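Long-range contacts in xylulose kinase (Bifidobacterium adolescentis ATCC 15703, PDB 3I8B), which probably catalyses the ATP-dependent phosphorylation of D-xylulose to D-xylulose 5-phosphate, as a member of the FGGY family of carbohydrate kinases: residues L354-I365 with T394-E405; L282-L293 with S424-G434. All coordinates share one frame; numbering follows the deposited sequence.

Contact 1: residues L354-I365 with T394-E405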
loop_
_atom_site.group_PDB
_atom_site.type_symbol
_atom_site.label_atom_id
_atom_site.label_comp_id
_atom_site.label_asym_id
_atom_site.label_seq_id
_atom_site.Cartn_x
_atom_site.Cartn_y
_atom_site.Cartn_z
ATOM N N LEU A 354 3.214 -25.090 23.286
ATOM C CA LEU A 354 4.597 -25.499 23.127
ATOM C C LEU A 354 5.532 -24.317 23.357
ATOM O O LEU A 354 6.438 -24.371 24.199
ATOM C CB LEU A 354 4.774 -26.029 21.703
ATOM C CG LEU A 354 5.310 -27.441 21.474
ATOM C CD1 LEU A 354 5.252 -28.287 22.744
ATOM C CD2 LEU A 354 4.508 -28.107 20.348
ATOM N N ALA A 355 5.300 -23.250 22.598
ATOM C CA ALA A 355 6.163 -22.075 22.620
ATOM C C ALA A 355 6.221 -21.435 24.009
ATOM O O ALA A 355 7.289 -21.010 24.464
ATOM C CB ALA A 355 5.703 -21.067 21.586
ATOM N N PHE A 356 5.072 -21.359 24.678
ATOM C CA PHE A 356 5.021 -20.785 26.016
ATOM C C PHE A 356 5.684 -21.692 27.049
ATOM O O PHE A 356 6.068 -21.237 28.123
ATOM C CB PHE A 356 3.578 -20.489 26.439
ATOM C CG PHE A 356 2.910 -19.418 25.623
ATOM C CD1 PHE A 356 3.528 -18.192 25.422
ATOM C CD2 PHE A 356 1.649 -19.629 25.077
ATOM C CE1 PHE A 356 2.909 -17.197 24.675
ATOM C CE2 PHE A 356 1.022 -18.637 24.333
ATOM C CZ PHE A 356 1.656 -17.419 24.130
ATOM N N ALA A 357 5.803 -22.977 26.735
ATOM C CA ALA A 357 6.518 -23.896 27.617
ATOM C C ALA A 357 8.029 -23.614 27.611
ATOM O O ALA A 357 8.753 -24.021 28.525
ATOM C CB ALA A 357 6.249 -25.323 27.214
ATOM N N SER A 358 8.486 -22.923 26.570
ATOM C CA SER A 358 9.894 -22.564 26.406
ATOM C C SER A 358 10.261 -21.317 27.213
ATOM O O SER A 358 9.617 -21.000 28.217
ATOM C CB SER A 358 10.197 -22.327 24.920
ATOM O OG SER A 358 11.588 -22.176 24.678
ATOM N N LYS A 359 11.296 -20.613 26.759
ATOM C CA LYS A 359 11.760 -19.379 27.384
ATOM C C LYS A 359 12.136 -18.348 26.315
ATOM O O LYS A 359 12.412 -18.711 25.167
ATOM C CB LYS A 359 12.980 -19.663 28.261
ATOM C CG LYS A 359 12.731 -20.631 29.389
ATOM C CD LYS A 359 14.046 -21.061 30.020
ATOM C CE LYS A 359 14.931 -19.861 30.345
ATOM N NZ LYS A 359 14.432 -19.079 31.514
ATOM N N PRO A 360 12.158 -17.057 26.688
ATOM C CA PRO A 360 12.554 -16.024 25.725
ATOM C C PRO A 360 13.945 -16.310 25.168
ATOM O O PRO A 360 14.914 -16.374 25.927
ATOM C CB PRO A 360 12.584 -14.752 26.575
ATOM C CG PRO A 360 11.617 -15.013 27.680
ATOM C CD PRO A 360 11.761 -16.481 27.987
ATOM N N GLY A 361 14.041 -16.481 23.855
ATOM C CA GLY A 361 15.303 -16.844 23.239
ATOM C C GLY A 361 15.288 -18.294 22.809
ATOM O O GLY A 361 16.179 -18.750 22.084
ATOM N N ALA A 362 14.269 -19.020 23.258
ATOM C CA ALA A 362 14.094 -20.423 22.888
ATOM C C ALA A 362 15.346 -21.232 23.219
ATOM O O ALA A 362 15.757 -22.107 22.462
ATOM C CB ALA A 362 13.750 -20.545 21.401
ATOM N N ASN A 363 15.953 -20.918 24.355
ATOM C CA ASN A 363 17.159 -21.606 24.784
ATOM C C ASN A 363 18.207 -21.696 23.676
ATOM O O ASN A 363 18.904 -22.705 23.552
ATOM C CB ASN A 363 16.809 -22.999 25.313
ATOM C CG ASN A 363 16.112 -22.943 26.662
ATOM O OD1 ASN A 363 16.743 -22.656 27.684
ATOM N ND2 ASN A 363 14.804 -23.202 26.671
ATOM N N GLY A 364 18.285 -20.647 22.859
ATOM C CA GLY A 364 19.384 -20.485 21.923
ATOM C C GLY A 364 19.069 -20.716 20.460
ATOM O O GLY A 364 19.874 -20.389 19.597
ATOM N N ILE A 365 17.904 -21.278 20.172
ATOM C CA ILE A 365 17.517 -21.505 18.787
ATOM C C ILE A 365 16.926 -20.247 18.157
ATOM O O ILE A 365 16.020 -19.621 18.707
ATOM C CB ILE A 365 16.499 -22.636 18.667
ATOM C CG1 ILE A 365 17.113 -23.959 19.148
ATOM C CG2 ILE A 365 15.984 -22.741 17.231
ATOM C CD1 ILE A 365 16.111 -25.102 19.185
ATOM N N THR A 394 17.341 -28.859 21.266
ATOM C CA THR A 394 16.603 -29.233 20.067
ATOM C C THR A 394 15.358 -30.042 20.408
ATOM O O THR A 394 15.358 -31.274 20.369
ATOM C CB THR A 394 17.479 -29.979 19.041
ATOM O OG1 THR A 394 18.526 -29.108 18.594
ATOM C CG2 THR A 394 16.637 -30.407 17.852
ATOM N N THR A 395 14.297 -29.323 20.742
ATOM C CA THR A 395 13.061 -29.924 21.225
ATOM C C THR A 395 11.878 -29.185 20.618
ATOM O O THR A 395 12.039 -28.078 20.108
ATOM C CB THR A 395 12.979 -29.818 22.755
ATOM O OG1 THR A 395 13.018 -28.437 23.142
ATOM C CG2 THR A 395 14.150 -30.554 23.402
ATOM N N ARG A 396 10.693 -29.784 20.665
ATOM C CA ARG A 396 9.522 -29.155 20.063
ATOM C C ARG A 396 9.180 -27.817 20.717
ATOM O O ARG A 396 8.773 -26.867 20.035
ATOM C CB ARG A 396 8.316 -30.091 20.118
ATOM C CG ARG A 396 8.396 -31.224 19.119
ATOM C CD ARG A 396 7.520 -32.393 19.526
ATOM N NE ARG A 396 6.276 -32.463 18.764
ATOM C CZ ARG A 396 5.063 -32.406 19.303
ATOM N NH1 ARG A 396 3.991 -32.490 18.525
ATOM N NH2 ARG A 396 4.921 -32.275 20.619
ATOM N N GLU A 397 9.339 -27.745 22.035
ATOM C CA GLU A 397 9.032 -26.519 22.756
ATOM C C GLU A 397 9.881 -25.356 22.244
ATOM O O GLU A 397 9.352 -24.312 21.851
ATOM C CB GLU A 397 9.235 -26.704 24.262
ATOM C CG GLU A 397 8.123 -27.491 24.949
ATOM C CD GLU A 397 8.410 -28.989 25.064
ATOM O OE1 GLU A 397 9.406 -29.482 24.467
ATOM O OE2 GLU A 397 7.627 -29.666 25.775
ATOM N N ASN A 398 11.197 -25.552 22.241
ATOM C CA ASN A 398 12.117 -24.514 21.806
ATOM C C ASN A 398 11.957 -24.177 20.321
ATOM O O ASN A 398 12.038 -23.014 19.938
ATOM C CB ASN A 398 13.557 -24.919 22.107
ATOM C CG ASN A 398 13.860 -24.941 23.588
ATOM O OD1 ASN A 398 14.793 -25.618 24.033
ATOM N ND2 ASN A 398 13.079 -24.201 24.364
ATOM N N LEU A 399 11.742 -25.190 19.485
ATOM C CA LEU A 399 11.484 -24.939 18.071
ATOM C C LEU A 399 10.208 -24.120 17.906
ATOM O O LEU A 399 10.183 -23.133 17.164
ATOM C CB LEU A 399 11.368 -26.240 17.276
ATOM C CG LEU A 399 12.657 -27.011 16.935
ATOM C CD1 LEU A 399 12.315 -28.332 16.309
ATOM C CD2 LEU A 399 13.584 -26.230 16.008
ATOM N N ALA A 400 9.145 -24.553 18.578
ATOM C CA ALA A 400 7.878 -23.832 18.562
ATOM C C ALA A 400 8.118 -22.361 18.884
ATOM O O ALA A 400 7.696 -21.472 18.152
ATOM C CB ALA A 400 6.909 -24.440 19.564
ATOM N N ARG A 401 8.819 -22.118 19.986
ATOM C CA ARG A 401 9.110 -20.768 20.436
ATOM C C ARG A 401 9.951 -20.000 19.405
ATOM O O ARG A 401 9.780 -18.793 19.235
ATOM C CB ARG A 401 9.811 -20.813 21.799
ATOM C CG ARG A 401 10.169 -19.459 22.389
ATOM C CD ARG A 401 8.919 -18.642 22.715
ATOM N NE ARG A 401 9.234 -17.468 23.523
ATOM C CZ ARG A 401 8.878 -17.309 24.795
ATOM N NH1 ARG A 401 8.188 -18.252 25.420
ATOM N NH2 ARG A 401 9.214 -16.204 25.443
ATOM N N ALA A 402 10.850 -20.707 18.718
ATOM C CA ALA A 402 11.684 -20.096 17.679
ATOM C C ALA A 402 10.872 -19.675 16.450
ATOM O O ALA A 402 11.187 -18.675 15.808
ATOM C CB ALA A 402 12.840 -21.041 17.273
ATOM N N PHE A 403 9.835 -20.443 16.123
ATOM C CA PHE A 403 8.925 -20.076 15.045
ATOM C C PHE A 403 8.207 -18.758 15.374
ATOM O O PHE A 403 8.134 -17.844 14.546
ATOM C CB PHE A 403 7.884 -21.171 14.823
ATOM C CG PHE A 403 8.318 -22.263 13.881
ATOM C CD1 PHE A 403 8.368 -22.043 12.512
ATOM C CD2 PHE A 403 8.627 -23.526 14.362
ATOM C CE1 PHE A 403 8.752 -23.050 11.650
ATOM C CE2 PHE A 403 9.008 -24.539 13.501
ATOM C CZ PHE A 403 9.067 -24.301 12.144
ATOM N N VAL A 404 7.673 -18.663 16.588
ATOM C CA VAL A 404 6.979 -17.438 17.012
ATOM C C VAL A 404 7.932 -16.246 17.148
ATOM O O VAL A 404 7.638 -15.132 16.689
ATOM C CB VAL A 404 6.236 -17.646 18.344
ATOM C CG1 VAL A 404 5.554 -16.356 18.776
ATOM C CG2 VAL A 404 5.213 -18.764 18.217
ATOM N N GLU A 405 9.075 -16.475 17.783
ATOM C CA GLU A 405 10.041 -15.411 17.989
ATOM C C GLU A 405 10.604 -14.942 16.653
ATOM O O GLU A 405 10.984 -13.782 16.503
ATOM C CB GLU A 405 11.161 -15.864 18.940
ATOM C CG GLU A 405 10.698 -16.081 20.388
ATOM C CD GLU A 405 11.856 -16.252 21.368
ATOM O OE1 GLU A 405 12.977 -16.597 20.918
ATOM O OE2 GLU A 405 11.643 -16.052 22.590
HETATM O O HOH W 1 14.428 -17.400 18.965
#

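Contact 2: residues L282-L293 with S424-G434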
loop_
_atom_site.group_PDB
_atom_site.type_symbol
_atom_site.label_atom_id
_atom_site.label_comp_id
_atom_site.label_asym_id
_atom_site.label_seq_id
_atom_site.Cartn_x
_atom_site.Cartn_y
_atom_site.Cartn_z
ATOM N N LEU A 282 -7.062 5.082 10.733
ATOM C CA LEU A 282 -6.622 4.578 12.020
ATOM C C LEU A 282 -6.187 5.729 12.895
ATOM O O LEU A 282 -5.817 5.534 14.048
ATOM C CB LEU A 282 -5.460 3.600 11.838
ATOM C CG LEU A 282 -5.833 2.189 11.383
ATOM C CD1 LEU A 282 -4.589 1.439 10.883
ATOM C CD2 LEU A 282 -6.510 1.395 12.501
ATOM N N GLY A 283 -6.240 6.933 12.334
ATOM C CA GLY A 283 -5.851 8.129 13.044
ATOM C C GLY A 283 -4.346 8.224 13.221
ATOM O O GLY A 283 -3.865 8.939 14.094
HETATM N N MSE A 284 -3.583 7.514 12.397
HETATM C CA MSE A 284 -2.127 7.559 12.549
HETATM C C MSE A 284 -1.484 8.899 12.164
HETATM O O MSE A 284 -1.815 9.499 11.139
HETATM C CB MSE A 284 -1.469 6.419 11.782
HETATM C CG MSE A 284 -1.660 5.055 12.414
HETATM SE SE MSE A 284 -1.217 3.655 11.123
HETATM C CE MSE A 284 0.667 4.103 10.869
ATOM N N ALA A 285 -0.547 9.348 12.993
ATOM C CA ALA A 285 0.250 10.521 12.691
ATOM C C ALA A 285 1.737 10.167 12.712
ATOM O O ALA A 285 2.118 9.015 12.987
ATOM C CB ALA A 285 -0.059 11.650 13.695
ATOM N N VAL A 286 2.571 11.167 12.438
ATOM C CA VAL A 286 4.018 10.988 12.374
ATOM C C VAL A 286 4.571 10.297 13.623
ATOM O O VAL A 286 4.349 10.758 14.745
ATOM C CB VAL A 286 4.723 12.342 12.167
ATOM C CG1 VAL A 286 6.236 12.193 12.307
ATOM C CG2 VAL A 286 4.356 12.924 10.807
ATOM N N GLY A 287 5.271 9.182 13.432
ATOM C CA GLY A 287 5.823 8.433 14.550
ATOM C C GLY A 287 5.103 7.124 14.831
ATOM O O GLY A 287 5.624 6.240 15.519
ATOM N N ASP A 288 3.895 7.006 14.301
ATOM C CA ASP A 288 3.112 5.787 14.409
ATOM C C ASP A 288 3.548 4.807 13.319
ATOM O O ASP A 288 3.832 5.206 12.189
ATOM C CB ASP A 288 1.617 6.086 14.218
ATOM C CG ASP A 288 0.998 6.824 15.402
ATOM O OD1 ASP A 288 1.581 6.812 16.503
ATOM O OD2 ASP A 288 -0.081 7.418 15.220
ATOM N N VAL A 289 3.600 3.528 13.664
ATOM C CA VAL A 289 3.706 2.495 12.661
ATOM C C VAL A 289 2.571 1.511 12.867
ATOM O O VAL A 289 2.114 1.299 13.996
ATOM C CB VAL A 289 5.054 1.761 12.725
ATOM C CG1 VAL A 289 5.136 0.934 13.993
ATOM C CG2 VAL A 289 5.234 0.885 11.482
ATOM N N SER A 290 2.093 0.936 11.772
ATOM C CA SER A 290 1.121 -0.133 11.853
ATOM C C SER A 290 1.774 -1.389 11.309
ATOM O O SER A 290 2.516 -1.336 10.326
ATOM C CB SER A 290 -0.119 0.201 11.031
ATOM O OG SER A 290 0.155 0.118 9.642
ATOM N N ILE A 291 1.498 -2.515 11.957
ATOM C CA ILE A 291 1.902 -3.805 11.441
ATOM C C ILE A 291 0.659 -4.581 11.054
ATOM O O ILE A 291 -0.142 -4.967 11.906
ATOM C CB ILE A 291 2.687 -4.604 12.491
ATOM C CG1 ILE A 291 4.059 -3.968 12.708
ATOM C CG2 ILE A 291 2.812 -6.057 12.053
ATOM C CD1 ILE A 291 4.666 -4.275 14.047
ATOM N N SER A 292 0.477 -4.786 9.760
ATOM C CA SER A 292 -0.633 -5.588 9.289
ATOM C C SER A 292 -0.098 -6.993 9.061
ATOM O O SER A 292 0.733 -7.226 8.183
ATOM C CB SER A 292 -1.204 -5.007 8.001
ATOM O OG SER A 292 -2.479 -5.548 7.730
ATOM N N LEU A 293 -0.568 -7.926 9.872
ATOM C CA LEU A 293 -0.029 -9.276 9.864
ATOM C C LEU A 293 -1.051 -10.265 9.324
ATOM O O LEU A 293 -1.877 -10.779 10.072
ATOM C CB LEU A 293 0.376 -9.668 11.281
ATOM C CG LEU A 293 1.444 -10.734 11.508
ATOM C CD1 LEU A 293 2.721 -10.427 10.717
ATOM C CD2 LEU A 293 1.741 -10.815 12.999
ATOM N N SER A 424 11.444 8.221 13.086
ATOM C CA SER A 424 11.152 7.768 14.446
ATOM C C SER A 424 9.894 6.913 14.470
ATOM O O SER A 424 8.934 7.183 13.750
ATOM C CB SER A 424 10.938 8.958 15.394
ATOM O OG SER A 424 12.131 9.698 15.594
ATOM N N ILE A 425 9.894 5.897 15.325
ATOM C CA ILE A 425 8.688 5.128 15.583
ATOM C C ILE A 425 8.453 5.064 17.089
ATOM O O ILE A 425 9.249 4.468 17.816
ATOM C CB ILE A 425 8.798 3.706 15.017
ATOM C CG1 ILE A 425 8.782 3.742 13.487
ATOM C CG2 ILE A 425 7.653 2.843 15.530
ATOM C CD1 ILE A 425 8.966 2.384 12.852
ATOM N N THR A 426 7.353 5.667 17.549
ATOM C CA THR A 426 7.111 5.837 18.983
ATOM C C THR A 426 5.826 5.165 19.482
ATOM O O THR A 426 5.536 5.160 20.675
ATOM C CB THR A 426 7.114 7.334 19.375
ATOM O OG1 THR A 426 6.194 8.059 18.547
ATOM C CG2 THR A 426 8.512 7.920 19.209
ATOM N N ARG A 427 5.064 4.593 18.561
ATOM C CA ARG A 427 3.872 3.837 18.911
ATOM C C ARG A 427 3.586 2.810 17.822
ATOM O O ARG A 427 3.741 3.101 16.633
ATOM C CB ARG A 427 2.674 4.775 19.074
ATOM C CG ARG A 427 1.386 4.094 19.516
ATOM C CD ARG A 427 0.306 5.143 19.780
ATOM N NE ARG A 427 -0.207 5.706 18.534
ATOM C CZ ARG A 427 -1.472 5.614 18.133
ATOM N NH1 ARG A 427 -2.372 5.009 18.901
ATOM N NH2 ARG A 427 -1.842 6.152 16.976
ATOM N N ILE A 428 3.160 1.622 18.236
ATOM C CA ILE A 428 2.909 0.502 17.325
ATOM C C ILE A 428 1.447 0.088 17.360
ATOM O O ILE A 428 0.901 -0.164 18.433
ATOM C CB ILE A 428 3.717 -0.745 17.738
ATOM C CG1 ILE A 428 5.187 -0.396 17.962
ATOM C CG2 ILE A 428 3.560 -1.870 16.701
ATOM C CD1 ILE A 428 6.009 -1.573 18.475
ATOM N N LEU A 429 0.821 0.005 16.188
ATOM C CA LEU A 429 -0.520 -0.545 16.074
ATOM C C LEU A 429 -0.414 -1.898 15.388
ATOM O O LEU A 429 0.336 -2.046 14.429
ATOM C CB LEU A 429 -1.434 0.377 15.263
ATOM C CG LEU A 429 -1.868 1.681 15.937
ATOM C CD1 LEU A 429 -0.677 2.567 16.202
ATOM C CD2 LEU A 429 -2.909 2.407 15.094
ATOM N N LEU A 430 -1.155 -2.880 15.887
ATOM C CA LEU A 430 -1.123 -4.216 15.325
ATOM C C LEU A 430 -2.504 -4.579 14.805
ATOM O O LEU A 430 -3.473 -4.636 15.572
ATOM C CB LEU A 430 -0.674 -5.228 16.379
ATOM C CG LEU A 430 -0.728 -6.694 15.948
ATOM C CD1 LEU A 430 0.284 -6.969 14.823
ATOM C CD2 LEU A 430 -0.486 -7.618 17.143
ATOM N N ILE A 431 -2.584 -4.824 13.503
ATOM C CA ILE A 431 -3.846 -5.144 12.847
ATOM C C ILE A 431 -3.704 -6.385 11.985
ATOM O O ILE A 431 -2.641 -7.010 11.943
ATOM C CB ILE A 431 -4.308 -3.993 11.940
ATOM C CG1 ILE A 431 -3.193 -3.636 10.949
ATOM C CG2 ILE A 431 -4.727 -2.792 12.778
ATOM C CD1 ILE A 431 -3.507 -2.447 10.046
ATOM N N GLY A 432 -4.780 -6.734 11.290
ATOM C CA GLY A 432 -4.808 -7.923 10.463
ATOM C C GLY A 432 -5.101 -9.180 11.264
ATOM O O GLY A 432 -5.185 -9.140 12.492
ATOM N N GLY A 433 -5.241 -10.299 10.558
ATOM C CA GLY A 433 -5.542 -11.585 11.161
ATOM C C GLY A 433 -4.588 -12.001 12.264
ATOM O O GLY A 433 -5.010 -12.518 13.290
ATOM N N GLY A 434 -3.297 -11.773 12.060
ATOM C CA GLY A 434 -2.309 -12.132 13.060
ATOM C C GLY A 434 -2.583 -11.499 14.414
ATOM O O GLY A 434 -2.089 -11.970 15.443
HETATM O O HOH W 2 -4.375 6.590 16.150
#

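Contact 1: residues L354-I365 with T394-E405
Arg401 reaches from helix 396-420 into the turn that follows helix 348-357, and its guanidinium group is held both by its edge and over one face. With CG anti to the backbone N (chi1 -180°) and the chain bent at the next bond, NH1 comes to the carbonyl oxygen of Ala355, an almost straight hydrogen bond of 3.1 Å between Arg401 NH1 and Ala355 O. That oxygen lies in the guanidinium plane, whereas the donor stands above the carbonyl plane; Ser358 N reaches the same oxygen from the opposite face. Lys359 C sits over the centre of one guanidinium face, 3.7 Å from Arg401 CZ. From NE the arginine also forms a salt bridge one helical turn along, with Arg401 NE 2.9 Å from Glu405 OE2 and above the carboxylate plane. Glu405 OE2 also accepts Gly361 N on its syn lone pair at 2.7 Å, so the carboxylate grips the type II turn Lys359-Ala362. A water donates to both Glu405 OE1 and Ile365 O.

Around this polar cluster, larger side chains pack on the alanines of helix 396-420. The methyl of Ala400 presses on Leu354, CB to CB at a tight 3.4 Å, and Ile365 CG2 lies 3.6 Å from Ala402 CB. Leu354 CD1 meets Glu397 CG, the two side chains crossing at about a right angle.

The chemistry implies that, within the C-terminal FGGY domain, the turn leaving helix 348-357 is fixed on helix 396-420 by a buried ion pair, each partner of which also hydrogen-bonds to a backbone group, Arg401 to Ala355 O and Glu405 to Gly361 N.

Contact 2: residues L282-L293 with S424-G434
Val289 and Ile291 pack against Ile425, Ile428 and Leu430 on one face of two parallel strands, 288-293 and 427-431, whose axes approach to 4.7 Å. Ile291 and Ile428 lie side by side, pointing the same way, with Ile291 CD1 3.7 Å from Ile428 CG2; Val289 CG1 comes 3.5 Å from Ile425 CG2. A regular ladder of backbone bonds stitches the strands, and Gly434 N closes it beyond Ile431 on Leu293 O.

The other face carries Asp288, Ser290, Leu429 and Ile431; its solvent side is at Arg427, which is partly exposed and holds a water shared with Leu282 O. CG of Arg427 is anti to the backbone N (chi1 -177°) and the chain bends at chi3, turning NE and NH2 into a side-on, two-bond salt bridge: Arg427 NE to Asp288 OD1 at 2.9 Å and Arg427 NH2 to Asp288 OD2 at 2.8 Å, both from above a carboxylate plane turned 60° from the guanidinium. Ala285 N reaches Asp288 OD2 from the opposite face. With an alanine at Asp288, Arg427 would probably lose its counter-charge and Ala285 N its acceptor.

Strands 297-301 and 452-455 flank the pair in the mixed sheet, and helix 396-420 covers the Val289-Ile291 face, Leu415 touching Ile428 and Ile418 touching Ile425.

Contact 1 and contact 2 lie in the same half of the kinase, with centres 27 Å apart and nearest atoms about 8 Å apart, so they do not touch. Helix 396-420 joins them: its first turns form contact 1, its later part covers the sheet of contact 2, and the chain then passes into strand 427-431. In chain order, 282-293 comes first, then 354-365 and 394-405, then 424-434; both segments of contact 1 thus fall between those of contact 2. Contact 2 pairs two of the central parallel strands of the mixed sheet, consistent with the actin-like ATPase fold, and the side chain of Ser292 is about 10 Å from that of the predicted proton acceptor Asp274, whereas contact 1 is peripheral helix packing away from the annotated sites.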